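Local atomic coordinates of inclusion membrane protein A (Chlamydia trachomatis, PDB entry 6E6A), a protein that probably drives homotypic fusion of chlamydial inclusions as a SNARE-like membrane protein, of which this chain is the soluble domain. Residues Lys30-Leu35 with Pro109-Val114. The protein carries 3 engineered substitutions. Numbering follows the deposited sequence.
With NA (sodium ion), chain C.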
# COMPACT_ATOMS: atom_id res chain seq x y z
N LYS A 30 10.19 -2.25 -8.92
CA LYS A 30 11.26 -2.41 -9.90
C LYS A 30 11.18 -3.75 -10.63
O LYS A 30 11.46 -3.82 -11.83
CB LYS A 30 12.61 -2.25 -9.21
CG LYS A 30 12.80 -0.87 -8.58
CD LYS A 30 14.27 -0.61 -8.30
CE LYS A 30 14.86 -1.70 -7.42
NZ LYS A 30 14.44 -1.59 -6.01
N GLU A 31 10.80 -4.82 -9.92
CA GLU A 31 10.62 -6.10 -10.60
C GLU A 31 9.62 -5.98 -11.74
O GLU A 31 9.85 -6.47 -12.85
CB GLU A 31 10.16 -7.16 -9.59
CG GLU A 31 10.15 -8.60 -10.14
CD GLU A 31 11.54 -9.14 -10.42
OE1 GLU A 31 12.51 -8.63 -9.82
OE2 GLU A 31 11.67 -10.07 -11.25
N PHE A 32 8.53 -5.26 -11.51
CA PHE A 32 7.53 -5.14 -12.55
C PHE A 32 7.89 -4.09 -13.60
O PHE A 32 7.54 -4.26 -14.77
CB PHE A 32 6.15 -4.92 -11.92
CG PHE A 32 5.53 -6.20 -11.44
CD1 PHE A 32 4.81 -7.00 -12.31
CD2 PHE A 32 5.74 -6.65 -10.15
CE1 PHE A 32 4.28 -8.21 -11.88
CE2 PHE A 32 5.20 -7.85 -9.72
CZ PHE A 32 4.48 -8.63 -10.59
N LEU A 33 8.65 -3.04 -13.26
CA LEU A 33 9.18 -2.17 -14.32
C LEU A 33 10.13 -2.95 -15.25
O LEU A 33 10.10 -2.79 -16.48
CB LEU A 33 9.89 -0.95 -13.73
CG LEU A 33 10.30 0.18 -14.69
CD1 LEU A 33 9.12 0.61 -15.57
CD2 LEU A 33 10.84 1.37 -13.90
N HIS A 34 10.99 -3.79 -14.66
CA HIS A 34 11.83 -4.70 -15.44
C HIS A 34 10.99 -5.59 -16.34
O HIS A 34 11.24 -5.69 -17.55
CB HIS A 34 12.70 -5.55 -14.50
CG HIS A 34 14.01 -4.91 -14.12
ND1 HIS A 34 15.20 -5.19 -14.76
CD2 HIS A 34 14.31 -4.01 -13.15
CE1 HIS A 34 16.17 -4.48 -14.21
NE2 HIS A 34 15.66 -3.76 -13.23
N LEU A 35 9.96 -6.22 -15.77
CA LEU A 35 9.08 -7.07 -16.56
C LEU A 35 8.46 -6.30 -17.72
O LEU A 35 8.33 -6.82 -18.83
CB LEU A 35 7.99 -7.66 -15.65
CG LEU A 35 7.11 -8.77 -16.24
CD1 LEU A 35 7.93 -10.01 -16.51
CD2 LEU A 35 5.97 -9.08 -15.29
N PRO A 109 4.52 -14.01 -6.88
CA PRO A 109 4.95 -15.04 -7.85
C PRO A 109 4.57 -14.75 -9.29
O PRO A 109 5.01 -15.49 -10.19
CB PRO A 109 4.24 -16.31 -7.35
CG PRO A 109 3.06 -15.83 -6.61
CD PRO A 109 3.39 -14.49 -6.04
N LEU A 110 3.83 -13.68 -9.56
CA LEU A 110 3.32 -13.47 -10.91
C LEU A 110 4.39 -13.01 -11.89
O LEU A 110 4.28 -13.29 -13.08
CB LEU A 110 2.14 -12.49 -10.88
CG LEU A 110 0.78 -13.09 -10.53
CD1 LEU A 110 -0.22 -12.01 -10.08
CD2 LEU A 110 0.21 -13.89 -11.70
N ALA A 111 5.43 -12.31 -11.44
CA ALA A 111 6.46 -11.89 -12.39
C ALA A 111 7.13 -13.11 -13.02
O ALA A 111 7.20 -13.24 -14.26
CB ALA A 111 7.49 -10.99 -11.70
N GLU A 112 7.56 -14.04 -12.17
CA GLU A 112 8.20 -15.29 -12.67
C GLU A 112 7.16 -16.12 -13.43
O GLU A 112 7.52 -16.75 -14.43
CB GLU A 112 8.83 -16.08 -11.53
CG GLU A 112 10.13 -16.75 -11.93
CD GLU A 112 11.07 -15.89 -12.75
OE1 GLU A 112 11.40 -16.30 -13.87
OE2 GLU A 112 11.47 -14.81 -12.27
N GLU A 113 5.90 -16.12 -12.98
CA GLU A 113 4.89 -16.91 -13.68
C GLU A 113 4.70 -16.41 -15.11
O GLU A 113 4.60 -17.21 -16.04
CB GLU A 113 3.57 -16.86 -12.92
CG GLU A 113 2.39 -17.50 -13.65
CD GLU A 113 1.18 -17.69 -12.76
OE1 GLU A 113 1.21 -17.20 -11.61
OE2 GLU A 113 0.20 -18.34 -13.18
N VAL A 114 4.69 -15.09 -15.30
CA VAL A 114 4.58 -14.52 -16.64
C VAL A 114 5.81 -14.88 -17.47
O VAL A 114 5.70 -15.22 -18.66
CB VAL A 114 4.37 -13.00 -16.55
CG1 VAL A 114 4.61 -12.35 -17.90
CG2 VAL A 114 2.95 -12.71 -16.06
NA NA C . 14.85 -9.15 -8.97
O HOH W 1 10.55 -13.08 -10.12
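Ala-111 CB overlaps one face of the Phe-32 ring, reaching its far end at CZ (4.0 Å). The same methyl meets the CG methylene of Glu-31 at 3.9 Å and lies 4.3 Å from Leu-35 CD2, so three side chains, spaced i, i+1 and i+4 along helix 18-38, meet this one methyl. Leu-35 sends its other methyl, CD1, to the Ala-111 carbonyl oxygen and, at 4.3 Å, to Val-114 CG1 one turn further on. The Phe-32 ring reaches past this interface to Phe-53 of helix 44-62 and Leu-131 of helix 125-163.

Beyond the methyls the contact turns polar at the Glu-31 carboxylate. Glu-31 CG stands anti to the backbone N (chi1 -171°), alongside Ala-111, and the bend at chi2 (68°) turns the carboxylate off the apolar surface. OE1 binds a sodium ion at 2.5 Å, whereas OE2 forms a salt bridge with Arg-115. A water donates to Glu-112 OE2 (2.9 Å) and weakly to Glu-31 OE2; together with Arg-115 it probably eases the like charges of the two glutamates.

The axes of segments 30-35 and 110-114, on helices 18-38 and 110-119, run nearly parallel (18°, closest approach 10.5 Å), with helices 44-62 and 125-163 packed alongside, as in a helical bundle.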